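PDB 4Z8W: major pollen allergen Pla l 1 from Plantago lanceolata, which acts as a major allergen of plantain pollen, belongs to the Ole e 1-like family of secreted proteins and probably binds zinc. Local coordinates for residues G13-N18 with G61-P66; L29-A34 with S81-C86; G35-L40 with G54-Q59; C86-K91 with S121-T126. All coordinates share one frame; numbering follows the deposited sequence.

In the fold
Contact 1 is the most central of the four and largely buried: it pairs strand 8-18 with strand 62-68. Contact 3 joins strands 37-42 and 51-56 of the other sheet, and the two meet where Val15 and Tyr63 pack on Val38. Both are held chiefly by backbone bonds of antiparallel strands. Contacts 2 and 4 lie farther from the centre, share Cys86, and fasten irregular chain after strand 74-80 to strand 31-32 with the residues after it, and to strand 114-123. There side chains do more of the work, each contact having an arginine-carboxylate salt bridge toward solvent and sulfur or aromatic packing beside it. The Cys17-Cys86 disulfide links both to strand 8-18.

Contact 1: G13-N18 with G61-P66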
loop_
_atom_site.group_PDB
_atom_site.type_symbol
_atom_site.label_atom_id
_atom_site.label_comp_id
_atom_site.label_asym_id
_atom_site.label_seq_id
_atom_site.Cartn_x
_atom_site.Cartn_y
_atom_site.Cartn_z
ATOM N N GLY A 13 -2.255 -4.566 4.878
ATOM C CA GLY A 13 -2.689 -4.504 3.477
ATOM C C GLY A 13 -1.843 -5.476 2.665
ATOM O O GLY A 13 -0.950 -6.121 3.184
ATOM N N GLU A 14 -2.178 -5.570 1.385
ATOM C CA GLU A 14 -1.506 -6.480 0.443
ATOM C C GLU A 14 -0.743 -5.752 -0.674
ATOM O O GLU A 14 -1.170 -4.661 -1.085
ATOM C CB GLU A 14 -2.536 -7.422 -0.208
ATOM C CG GLU A 14 -3.155 -8.468 0.718
ATOM C CD GLU A 14 -4.277 -7.880 1.555
ATOM O OE1 GLU A 14 -5.307 -7.470 0.964
ATOM O OE2 GLU A 14 -4.142 -7.833 2.793
ATOM N N VAL A 15 0.336 -6.354 -1.207
ATOM C CA VAL A 15 0.972 -5.820 -2.407
ATOM C C VAL A 15 0.993 -6.955 -3.451
ATOM O O VAL A 15 1.370 -8.084 -3.118
ATOM C CB VAL A 15 2.419 -5.325 -2.091
ATOM C CG1 VAL A 15 3.178 -4.880 -3.364
ATOM C CG2 VAL A 15 2.338 -4.153 -1.112
ATOM N N TYR A 16 0.629 -6.650 -4.689
ATOM C CA TYR A 16 0.704 -7.585 -5.788
ATOM C C TYR A 16 1.661 -7.109 -6.935
ATOM O O TYR A 16 1.968 -5.912 -7.059
ATOM C CB TYR A 16 -0.717 -7.739 -6.426
ATOM C CG TYR A 16 -1.749 -8.399 -5.558
ATOM C CD1 TYR A 16 -2.388 -7.683 -4.513
ATOM C CD2 TYR A 16 -2.060 -9.727 -5.732
ATOM C CE1 TYR A 16 -3.340 -8.280 -3.717
ATOM C CE2 TYR A 16 -3.018 -10.326 -4.909
ATOM C CZ TYR A 16 -3.630 -9.602 -3.891
ATOM O OH TYR A 16 -4.597 -10.198 -3.072
ATOM N N CYS A 17 1.949 -8.017 -7.845
ATOM C CA CYS A 17 2.467 -7.689 -9.199
ATOM C C CYS A 17 1.205 -7.806 -10.134
ATOM O O CYS A 17 0.595 -8.838 -10.223
ATOM C CB CYS A 17 3.526 -8.731 -9.650
ATOM S SG CYS A 17 4.079 -8.405 -11.379
ATOM N N ASN A 18 0.843 -6.708 -10.815
ATOM C CA ASN A 18 -0.134 -6.757 -11.908
ATOM C C ASN A 18 0.694 -7.179 -13.146
ATOM O O ASN A 18 1.550 -6.424 -13.597
ATOM C CB ASN A 18 -0.781 -5.384 -12.048
ATOM C CG ASN A 18 -1.478 -5.182 -13.412
ATOM O OD1 ASN A 18 -1.964 -6.168 -14.005
ATOM N ND2 ASN A 18 -1.541 -3.936 -13.891
ATOM N N GLY A 61 2.299 -11.672 0.578
ATOM C CA GLY A 61 2.296 -10.262 0.076
ATOM C C GLY A 61 1.588 -9.303 1.054
ATOM O O GLY A 61 1.036 -8.277 0.629
ATOM N N VAL A 62 1.606 -9.617 2.354
ATOM C CA VAL A 62 0.857 -8.815 3.395
ATOM C C VAL A 62 1.829 -8.053 4.236
ATOM O O VAL A 62 2.823 -8.620 4.714
ATOM C CB VAL A 62 0.031 -9.729 4.339
ATOM C CG1 VAL A 62 -0.764 -8.917 5.378
ATOM C CG2 VAL A 62 -0.932 -10.595 3.535
ATOM N N TYR A 63 1.610 -6.741 4.429
ATOM C CA TYR A 63 2.478 -6.042 5.365
ATOM C C TYR A 63 1.635 -5.779 6.644
ATOM O O TYR A 63 0.414 -5.837 6.609
ATOM C CB TYR A 63 3.035 -4.690 4.828
ATOM C CG TYR A 63 1.931 -3.750 4.230
ATOM C CD1 TYR A 63 1.146 -2.896 5.068
ATOM C CD2 TYR A 63 1.690 -3.743 2.859
ATOM C CE1 TYR A 63 0.174 -2.069 4.514
ATOM C CE2 TYR A 63 0.690 -2.899 2.279
ATOM C CZ TYR A 63 -0.048 -2.088 3.105
ATOM O OH TYR A 63 -0.993 -1.259 2.574
ATOM N N ARG A 64 2.276 -5.408 7.742
ATOM C CA ARG A 64 1.513 -5.173 8.995
ATOM C C ARG A 64 2.375 -4.222 9.767
ATOM O O ARG A 64 3.426 -4.569 10.343
ATOM C CB ARG A 64 1.218 -6.491 9.706
ATOM C CG ARG A 64 0.611 -6.395 11.069
ATOM C CD ARG A 64 0.321 -7.795 11.601
ATOM N NE ARG A 64 -0.069 -7.755 12.995
ATOM C CZ ARG A 64 -1.340 -7.716 13.395
ATOM N NH1 ARG A 64 -2.337 -7.715 12.492
ATOM N NH2 ARG A 64 -1.618 -7.667 14.692
ATOM N N LEU A 65 1.989 -2.952 9.693
ATOM C CA LEU A 65 2.814 -1.913 10.254
ATOM C C LEU A 65 2.312 -1.556 11.644
ATOM O O LEU A 65 1.102 -1.279 11.817
ATOM C CB LEU A 65 2.801 -0.706 9.348
ATOM C CG LEU A 65 3.015 -0.895 7.838
ATOM C CD1 LEU A 65 2.699 0.437 7.135
ATOM C CD2 LEU A 65 4.433 -1.361 7.479
ATOM N N PRO A 66 3.217 -1.574 12.653
ATOM C CA PRO A 66 2.769 -1.289 14.055
ATOM C C PRO A 66 2.810 0.219 14.237
ATOM O O PRO A 66 3.796 0.846 13.924
ATOM C CB PRO A 66 3.868 -1.978 14.923
ATOM C CG PRO A 66 5.055 -2.108 14.025
ATOM C CD PRO A 66 4.691 -1.745 12.588
HETATM O O HOH W 1 -1.921 -2.250 0.253
#
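Gly13 and Tyr63 face each other as an antiparallel hydrogen-bonded pair, with Tyr63 N donating to Gly13 O at 2.9 Å and a weak return bond from Gly13 N to Tyr63 O. A shorter bond, 2.7 Å from Val15 N to Gly61 O, closes the strand pairing beside the turn that precedes Val62. Between these bonds the chains come closest at Glu14 and Val62, a non-hydrogen-bonded pair. Here CA-H...O contacts run both ways: Val62 CA lies 3.3 Å from Gly13 O, and Glu14 CA 3.1 Å from Gly61 O. This pairing sets strand 62-68 beside strand 8-18 in the all-beta Ole e 1-like fold, while Leu120 and Met33 take further backbone bonds of the 13-18 strand. Aromatic contact is confined to Tyr63. Its CG sits between the backbone N and the carbonyl carbon (chi1 50°), and the ring lies with one face over Gly13, whose CA makes a CH-pi contact 4.0 Å from the ring centroid. Val15 CG2 meets the same ring at its edge, 4.0 Å from CE2. On the other face of the sheet Glu14 and Val62 point the same way. One water accepts from Tyr63 OH and donates to Glu14 O.

Contact 2: L29-A34 with S81-C86; sequences LSERMA and SSRPDC
Arg83 reaches across to Glu31 from the first position of a type I beta turn, Arg83 to Cys86, and joins Glu31 and Asp85 in a salt-bridge network. Its CB passes 3.2 Å from Asp85 OD1, and CD rests against Met33 CE at 4.1 Å. A bend at chi3 (62°) then places NE for a weak bond to Asp85 OD1. At the tip the two amino groups part company. NH2 gives a nearly straight bond (177°) of 2.7 Å to Asp85 OD2, which lies in the guanidinium plane, whereas NH1 donates to Glu31 OE1 at 2.8 Å, on the anti side of that carboxylate and tilted out of its plane, and to a water that in turn donates to Arg32 O. Cys86 CB lies over one face of the guanidinium near its rim. Carboxylates at two of its edges would tend to fix its rotation. Alongside, Met33 runs into the loop, SD and CE both 3.6 Å from Ser81 OG. That hydroxyl is itself occupied, accepting from Arg83 N in an ST turn and donating to Cys86 O. Farther along, Ser82 OG donates to Ala34 O at 2.8 Å, with Met33 CG packed beside the hydroxyl.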
loop_
_atom_site.group_PDB
_atom_site.type_symbol
_atom_site.label_atom_id
_atom_site.label_comp_id
_atom_site.label_asym_id
_atom_site.label_seq_id
_atom_site.Cartn_x
_atom_site.Cartn_y
_atom_site.Cartn_z
ATOM N N LEU A 29 -5.189 -12.492 -12.457
ATOM C CA LEU A 29 -3.837 -12.810 -12.929
ATOM C C LEU A 29 -2.800 -12.268 -11.978
ATOM O O LEU A 29 -1.637 -12.645 -12.089
ATOM C CB LEU A 29 -3.545 -12.358 -14.368
ATOM C CG LEU A 29 -4.327 -13.061 -15.486
ATOM C CD1 LEU A 29 -4.062 -12.415 -16.838
ATOM C CD2 LEU A 29 -4.097 -14.564 -15.543
ATOM N N SER A 30 -3.206 -11.350 -11.095
ATOM C CA SER A 30 -2.294 -10.673 -10.167
ATOM C C SER A 30 -1.600 -11.667 -9.195
ATOM O O SER A 30 -2.207 -12.670 -8.800
ATOM C CB SER A 30 -2.991 -9.517 -9.453
ATOM O OG SER A 30 -3.532 -8.625 -10.463
ATOM N N GLU A 31 -0.312 -11.414 -8.885
ATOM C CA GLU A 31 0.512 -12.297 -8.010
ATOM C C GLU A 31 0.957 -11.568 -6.758
ATOM O O GLU A 31 1.575 -10.530 -6.872
ATOM C CB GLU A 31 1.811 -12.678 -8.791
ATOM C CG GLU A 31 1.473 -13.443 -10.075
ATOM C CD GLU A 31 2.679 -13.799 -10.952
ATOM O OE1 GLU A 31 3.858 -13.542 -10.579
ATOM O OE2 GLU A 31 2.410 -14.329 -12.037
ATOM N N ARG A 32 0.627 -12.101 -5.599
ATOM C CA ARG A 32 1.121 -11.627 -4.299
ATOM C C ARG A 32 2.638 -11.462 -4.311
ATOM O O ARG A 32 3.331 -12.340 -4.751
ATOM C CB ARG A 32 0.705 -12.637 -3.210
ATOM C CG ARG A 32 -0.824 -12.692 -2.961
ATOM C CD ARG A 32 -1.342 -13.879 -2.126
ATOM N NE ARG A 32 -2.785 -13.717 -1.856
ATOM C CZ ARG A 32 -3.314 -12.989 -0.849
ATOM N NH1 ARG A 32 -2.529 -12.373 0.042
ATOM N NH2 ARG A 32 -4.646 -12.884 -0.724
ATOM N N MET A 33 3.160 -10.324 -3.859
ATOM C CA MET A 33 4.618 -10.075 -3.874
ATOM C C MET A 33 5.205 -10.027 -2.429
ATOM O O MET A 33 4.892 -9.103 -1.650
ATOM C CB MET A 33 4.942 -8.733 -4.576
ATOM C CG MET A 33 6.428 -8.377 -4.613
ATOM S SD MET A 33 6.838 -6.816 -5.348
ATOM C CE MET A 33 6.123 -7.047 -6.984
ATOM N N ALA A 34 6.098 -10.975 -2.114
ATOM C CA ALA A 34 6.940 -10.965 -0.923
ATOM C C ALA A 34 8.113 -10.045 -1.058
ATOM O O ALA A 34 8.738 -9.941 -2.118
ATOM C CB ALA A 34 7.435 -12.405 -0.604
ATOM N N SER A 81 10.080 -2.460 -5.056
ATOM C CA SER A 81 9.726 -3.800 -5.491
ATOM C C SER A 81 10.874 -4.805 -5.239
ATOM O O SER A 81 12.074 -4.445 -5.383
ATOM C CB SER A 81 9.407 -3.738 -7.002
ATOM O OG SER A 81 9.130 -5.076 -7.471
ATOM N N SER A 82 10.534 -6.051 -4.906
ATOM C CA SER A 82 11.549 -7.097 -4.911
ATOM C C SER A 82 11.662 -7.848 -6.260
ATOM O O SER A 82 12.400 -8.822 -6.338
ATOM C CB SER A 82 11.220 -8.131 -3.872
ATOM O OG SER A 82 9.948 -8.595 -4.202
ATOM N N ARG A 83 10.948 -7.404 -7.300
ATOM C CA ARG A 83 10.974 -8.086 -8.620
ATOM C C ARG A 83 11.361 -7.109 -9.658
ATOM O O ARG A 83 10.591 -6.196 -9.985
ATOM C CB ARG A 83 9.641 -8.674 -8.984
ATOM C CG ARG A 83 9.346 -9.927 -8.221
ATOM C CD ARG A 83 7.949 -10.363 -8.609
ATOM N NE ARG A 83 7.876 -10.661 -10.034
ATOM C CZ ARG A 83 6.819 -11.210 -10.639
ATOM N NH1 ARG A 83 5.718 -11.576 -9.958
ATOM N NH2 ARG A 83 6.873 -11.425 -11.929
ATOM N N PRO A 84 12.586 -7.269 -10.204
ATOM C CA PRO A 84 13.016 -6.204 -11.133
ATOM C C PRO A 84 12.138 -6.233 -12.411
ATOM O O PRO A 84 11.915 -5.190 -13.008
ATOM C CB PRO A 84 14.494 -6.556 -11.421
ATOM C CG PRO A 84 14.858 -7.696 -10.451
ATOM C CD PRO A 84 13.547 -8.400 -10.169
ATOM N N ASP A 85 11.563 -7.375 -12.739
ATOM C CA ASP A 85 10.588 -7.445 -13.838
ATOM C C ASP A 85 9.176 -6.847 -13.481
ATOM O O ASP A 85 8.275 -6.833 -14.307
ATOM C CB ASP A 85 10.443 -8.920 -14.228
ATOM C CG ASP A 85 9.924 -9.750 -13.094
ATOM O OD1 ASP A 85 10.375 -9.492 -11.970
ATOM O OD2 ASP A 85 9.095 -10.664 -13.306
ATOM N N CYS A 86 8.979 -6.396 -12.254
ATOM C CA CYS A 86 7.653 -5.910 -11.893
ATOM C C CYS A 86 7.846 -4.765 -10.880
ATOM O O CYS A 86 7.566 -4.953 -9.687
ATOM C CB CYS A 86 6.825 -7.080 -11.358
ATOM S SG CYS A 86 5.039 -6.632 -11.182
HETATM O O HOH W 2 4.841 -10.929 -7.207
#

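Contact 3: G35-L40 with G54-Q59; sequences GAQVQL and GGETDQ
The amide of Gln37 and the carboxylate of Glu56 lie side by side with their planes 10° apart, but stepped: Glu56 OE2 sits out of the amide plane, 3.3 Å from Gln37 NE2. OE2 also comes within 3.4 Å of Gln37 CG, and the two CG atoms touch. The two residues, a non-hydrogen-bonded antiparallel pair, send their side chains the same way from the sheet. Beside them Val38 and Gly55 form a hydrogen-bonded pair of this beta hairpin. Val38 N donates almost straight to Gly55 O at 3.0 Å (174°), while the return bond from Gly55 N to Val38 O is weak. Where regular strand gives way to loop, Thr57 takes over the grip. Its backbone N donates to Ala36 O at 2.9 Å, and its OG1, turned between the backbone N and the carbonyl carbon (chi1 51°), accepts from Ala36 N at 3.0 Å and bonds to Met33 O. Gly35 N reaches Thr57 O from above the carbonyl plane, at 3.2 Å. Strand 74-80 flanks strand 37-42 through backbone bonds to Gln37 and Gln39; from the other sheet, Val15 packs on Ala36, Val38 and Thr57, and Tyr63 on Val38 and Thr57.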
loop_
_atom_site.group_PDB
_atom_site.type_symbol
_atom_site.label_atom_id
_atom_site.label_comp_id
_atom_site.label_asym_id
_atom_site.label_seq_id
_atom_site.Cartn_x
_atom_site.Cartn_y
_atom_site.Cartn_z
ATOM N N GLY A 35 8.442 -9.359 0.030
ATOM C CA GLY A 35 9.679 -8.556 0.056
ATOM C C GLY A 35 9.468 -7.171 -0.432
ATOM O O GLY A 35 10.429 -6.428 -0.558
ATOM N N ALA A 36 8.208 -6.799 -0.780
ATOM C CA ALA A 36 8.001 -5.439 -1.238
ATOM C C ALA A 36 8.172 -4.538 -0.035
ATOM O O ALA A 36 7.867 -4.922 1.065
ATOM C CB ALA A 36 6.574 -5.234 -1.834
ATOM N N GLN A 37 8.594 -3.295 -0.273
ATOM C CA GLN A 37 8.689 -2.337 0.788
ATOM C C GLN A 37 7.641 -1.238 0.579
ATOM O O GLN A 37 7.551 -0.653 -0.510
ATOM C CB GLN A 37 10.099 -1.740 0.839
ATOM C CG GLN A 37 11.207 -2.778 1.181
ATOM C CD GLN A 37 12.623 -2.285 0.850
ATOM O OE1 GLN A 37 12.930 -1.063 0.878
ATOM N NE2 GLN A 37 13.471 -3.215 0.477
ATOM N N VAL A 38 6.936 -0.923 1.679
ATOM C CA VAL A 38 5.862 0.067 1.708
ATOM C C VAL A 38 6.178 1.112 2.798
ATOM O O VAL A 38 7.062 0.923 3.646
ATOM C CB VAL A 38 4.472 -0.591 1.920
ATOM C CG1 VAL A 38 4.163 -1.696 0.883
ATOM C CG2 VAL A 38 4.391 -1.233 3.299
ATOM N N GLN A 39 5.507 2.246 2.766
ATOM C CA GLN A 39 5.706 3.220 3.815
ATOM C C GLN A 39 4.387 3.934 4.137
ATOM O O GLN A 39 3.690 4.415 3.209
ATOM C CB GLN A 39 6.741 4.247 3.346
ATOM C CG GLN A 39 7.075 5.324 4.373
ATOM C CD GLN A 39 8.300 6.098 3.959
ATOM O OE1 GLN A 39 9.343 5.488 3.655
ATOM N NE2 GLN A 39 8.176 7.428 3.873
ATOM N N LEU A 40 4.057 3.914 5.422
ATOM C CA LEU A 40 2.992 4.781 6.047
ATOM C C LEU A 40 3.505 6.196 6.363
ATOM O O LEU A 40 4.549 6.355 7.014
ATOM C CB LEU A 40 2.415 4.095 7.303
ATOM C CG LEU A 40 1.494 5.062 8.135
ATOM C CD1 LEU A 40 0.192 5.367 7.384
ATOM C CD2 LEU A 40 1.184 4.585 9.563
ATOM N N GLY A 54 7.928 2.309 7.997
ATOM C CA GLY A 54 8.218 1.454 6.841
ATOM C C GLY A 54 8.132 -0.008 7.242
ATOM O O GLY A 54 8.192 -0.298 8.410
ATOM N N GLY A 55 7.859 -0.911 6.297
ATOM C CA GLY A 55 7.916 -2.369 6.549
ATOM C C GLY A 55 7.856 -3.104 5.204
ATOM O O GLY A 55 7.700 -2.479 4.114
ATOM N N GLU A 56 7.939 -4.409 5.297
ATOM C CA GLU A 56 8.085 -5.275 4.164
ATOM C C GLU A 56 6.949 -6.229 4.170
ATOM O O GLU A 56 6.383 -6.522 5.218
ATOM C CB GLU A 56 9.446 -6.080 4.274
ATOM C CG GLU A 56 10.635 -5.194 4.010
ATOM C CD GLU A 56 11.802 -5.946 3.382
ATOM O OE1 GLU A 56 11.754 -7.209 3.273
ATOM O OE2 GLU A 56 12.753 -5.243 2.980
ATOM N N THR A 57 6.542 -6.692 2.983
ATOM C CA THR A 57 5.463 -7.662 2.941
ATOM C C THR A 57 6.025 -9.063 3.204
ATOM O O THR A 57 7.212 -9.269 2.999
ATOM C CB THR A 57 4.792 -7.764 1.612
ATOM O OG1 THR A 57 5.789 -7.942 0.573
ATOM C CG2 THR A 57 3.970 -6.442 1.352
ATOM N N ASP A 58 5.158 -9.975 3.574
ATOM C CA ASP A 58 5.566 -11.342 3.874
ATOM C C ASP A 58 5.211 -12.273 2.694
ATOM O O ASP A 58 4.920 -11.808 1.529
ATOM C CB ASP A 58 4.855 -11.794 5.188
ATOM C CG ASP A 58 3.395 -12.009 5.015
ATOM O OD1 ASP A 58 2.875 -11.863 3.882
ATOM O OD2 ASP A 58 2.720 -12.344 6.030
ATOM N N GLN A 59 5.154 -13.569 2.991
ATOM C CA GLN A 59 4.910 -14.595 1.972
ATOM C C GLN A 59 3.601 -14.489 1.277
ATOM O O GLN A 59 3.470 -14.961 0.156
ATOM C CB GLN A 59 4.923 -15.997 2.624
ATOM C CG GLN A 59 6.314 -16.419 3.020
ATOM C CD GLN A 59 7.256 -16.380 1.852
ATOM O OE1 GLN A 59 7.224 -17.262 0.975
ATOM N NE2 GLN A 59 8.099 -15.358 1.816
#

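Contact 4: C86-K91 with S121-T126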
loop_
_atom_site.group_PDB
_atom_site.type_symbol
_atom_site.label_atom_id
_atom_site.label_comp_id
_atom_site.label_asym_id
_atom_site.label_seq_id
_atom_site.Cartn_x
_atom_site.Cartn_y
_atom_site.Cartn_z
ATOM N N CYS A 86 8.979 -6.396 -12.254
ATOM C CA CYS A 86 7.653 -5.910 -11.893
ATOM C C CYS A 86 7.846 -4.765 -10.880
ATOM O O CYS A 86 7.566 -4.953 -9.687
ATOM C CB CYS A 86 6.825 -7.080 -11.358
ATOM S SG CYS A 86 5.039 -6.632 -11.182
ATOM N N SER A 87 8.275 -3.592 -11.361
ATOM C CA SER A 87 8.629 -2.463 -10.491
ATOM C C SER A 87 8.039 -1.134 -10.939
ATOM O O SER A 87 8.360 -0.110 -10.317
ATOM C CB SER A 87 10.135 -2.318 -10.370
ATOM O OG SER A 87 10.807 -2.272 -11.654
ATOM N N GLU A 88 7.156 -1.095 -11.962
ATOM C CA GLU A 88 6.509 0.213 -12.239
ATOM C C GLU A 88 5.583 0.491 -11.124
ATOM O O GLU A 88 4.965 -0.444 -10.632
ATOM C CB GLU A 88 5.611 0.268 -13.505
ATOM C CG GLU A 88 6.370 0.097 -14.761
ATOM C CD GLU A 88 5.503 0.259 -15.984
ATOM O OE1 GLU A 88 4.241 0.173 -15.904
ATOM O OE2 GLU A 88 6.135 0.401 -17.056
ATOM N N ILE A 89 5.418 1.788 -10.832
ATOM C CA ILE A 89 4.366 2.325 -10.010
ATOM C C ILE A 89 3.476 3.141 -10.968
ATOM O O ILE A 89 3.786 4.256 -11.394
ATOM C CB ILE A 89 4.909 3.210 -8.852
ATOM C CG1 ILE A 89 5.783 2.350 -7.934
ATOM C CG2 ILE A 89 3.733 3.892 -8.114
ATOM C CD1 ILE A 89 6.548 3.024 -6.762
ATOM N N PRO A 90 2.334 2.551 -11.320
ATOM C CA PRO A 90 1.433 3.086 -12.328
ATOM C C PRO A 90 0.820 4.403 -11.813
ATOM O O PRO A 90 0.156 4.380 -10.795
ATOM C CB PRO A 90 0.380 1.969 -12.460
ATOM C CG PRO A 90 0.406 1.255 -11.130
ATOM C CD PRO A 90 1.886 1.260 -10.775
ATOM N N LYS A 91 1.080 5.549 -12.451
ATOM C CA LYS A 91 0.298 6.759 -12.130
ATOM C C LYS A 91 -1.149 6.619 -12.635
ATOM O O LYS A 91 -1.378 6.058 -13.691
ATOM C CB LYS A 91 0.911 7.988 -12.754
ATOM C CG LYS A 91 1.937 8.621 -11.842
ATOM C CD LYS A 91 2.611 9.815 -12.482
ATOM C CE LYS A 91 4.046 9.946 -11.980
ATOM N NZ LYS A 91 4.919 8.879 -12.544
ATOM N N SER A 121 -0.444 -2.390 -6.214
ATOM C CA SER A 121 0.349 -3.233 -7.083
ATOM C C SER A 121 1.519 -2.481 -7.765
ATOM O O SER A 121 1.403 -1.338 -8.183
ATOM C CB SER A 121 -0.585 -3.898 -8.166
ATOM O OG SER A 121 -1.201 -2.859 -8.963
ATOM N N PHE A 122 2.637 -3.154 -7.891
ATOM C CA PHE A 122 3.593 -2.829 -8.924
ATOM C C PHE A 122 3.141 -3.478 -10.266
ATOM O O PHE A 122 2.334 -4.392 -10.295
ATOM C CB PHE A 122 4.943 -3.455 -8.525
ATOM C CG PHE A 122 5.629 -2.761 -7.377
ATOM C CD1 PHE A 122 6.164 -1.481 -7.553
ATOM C CD2 PHE A 122 5.665 -3.338 -6.102
ATOM C CE1 PHE A 122 6.766 -0.784 -6.490
ATOM C CE2 PHE A 122 6.322 -2.681 -5.045
ATOM C CZ PHE A 122 6.897 -1.427 -5.244
ATOM N N ARG A 123 3.731 -3.035 -11.371
ATOM C CA ARG A 123 3.260 -3.467 -12.685
ATOM C C ARG A 123 4.407 -3.954 -13.574
ATOM O O ARG A 123 5.456 -3.392 -13.543
ATOM C CB ARG A 123 2.419 -2.357 -13.321
ATOM C CG ARG A 123 1.830 -2.790 -14.709
ATOM C CD ARG A 123 0.919 -1.676 -15.223
ATOM N NE ARG A 123 1.614 -0.450 -15.527
ATOM C CZ ARG A 123 1.003 0.647 -15.972
ATOM N NH1 ARG A 123 -0.341 0.691 -16.057
ATOM N NH2 ARG A 123 1.709 1.694 -16.281
ATOM N N ALA A 124 4.198 -5.088 -14.250
ATOM C CA ALA A 124 5.118 -5.621 -15.177
ATOM C C ALA A 124 5.262 -4.744 -16.437
ATOM O O ALA A 124 4.443 -3.863 -16.715
ATOM C CB ALA A 124 4.756 -7.080 -15.517
ATOM N N LYS A 125 6.305 -5.024 -17.206
ATOM C CA LYS A 125 6.598 -4.315 -18.422
ATOM C C LYS A 125 5.884 -4.980 -19.596
ATOM O O LYS A 125 5.875 -4.428 -20.663
ATOM C CB LYS A 125 8.117 -4.401 -18.714
ATOM C CG LYS A 125 8.986 -4.193 -17.471
ATOM C CD LYS A 125 10.457 -4.021 -17.827
ATOM C CE LYS A 125 10.738 -2.557 -18.008
ATOM N NZ LYS A 125 12.201 -2.410 -18.075
ATOM N N THR A 126 5.390 -6.176 -19.416
ATOM C CA THR A 126 4.776 -6.914 -20.540
ATOM C C THR A 126 3.311 -7.166 -20.207
ATOM O O THR A 126 2.904 -6.933 -19.073
ATOM C CB THR A 126 5.433 -8.310 -20.680
ATOM O OG1 THR A 126 5.434 -8.916 -19.404
ATOM C CG2 THR A 126 6.927 -8.191 -21.111
HETATM O O HOH W 3 8.391 -3.379 -14.303
#
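Phe122 projects into a hollow of the 86-91 loop lined by the backbone oxygens of Cys86 and Glu88 and by Ile89. Cys86 O presses against its CB at 3.2 Å, and Glu88 O lies in the ring plane at the edge, 3.5 Å from CD1. Farther out, Ile89 runs alongside the ring, bringing CG1 to 3.6 Å from CE1. On the other side of the strand the roles are reversed: Pro90 is the bump, its CB seated over the centre of one face of the Arg123 guanidinium, 3.8 Å above it, while its CD backs onto Ser121 O. The same guanidinium is held at its edge by Glu88. Arg123 NE and NH2 both donate to OE1, at 2.7 and 3.0 Å, and both bonds lie close to the guanidinium plane although the carboxylate is turned 63° from it. A bend at chi3 (66°) places NE for this side-on grip. Between the two packed sides the backbones make a single antiparallel bridge, with Arg123 N donating to Glu88 O at 3.0 Å and Glu88 N to Arg123 O. The loop is fixed to the C-terminal part of strand 114-123, which runs parallel to strand 8-18 in the Ole e 1-like fold. Glu88 is among the zinc-binding residues with nearby His21, whose NE2 weakly hydrogen-bonds OE2, though the zinc ion of this crystal lies at Asp45 and Asp73; Arg123 NH1 has a second partner in Arg23 O. A water bridges Ser87 N and Arg123 O. The disulfide sulfur of Cys86 nestles against the chain at Ala124, 3.5 Å from its N.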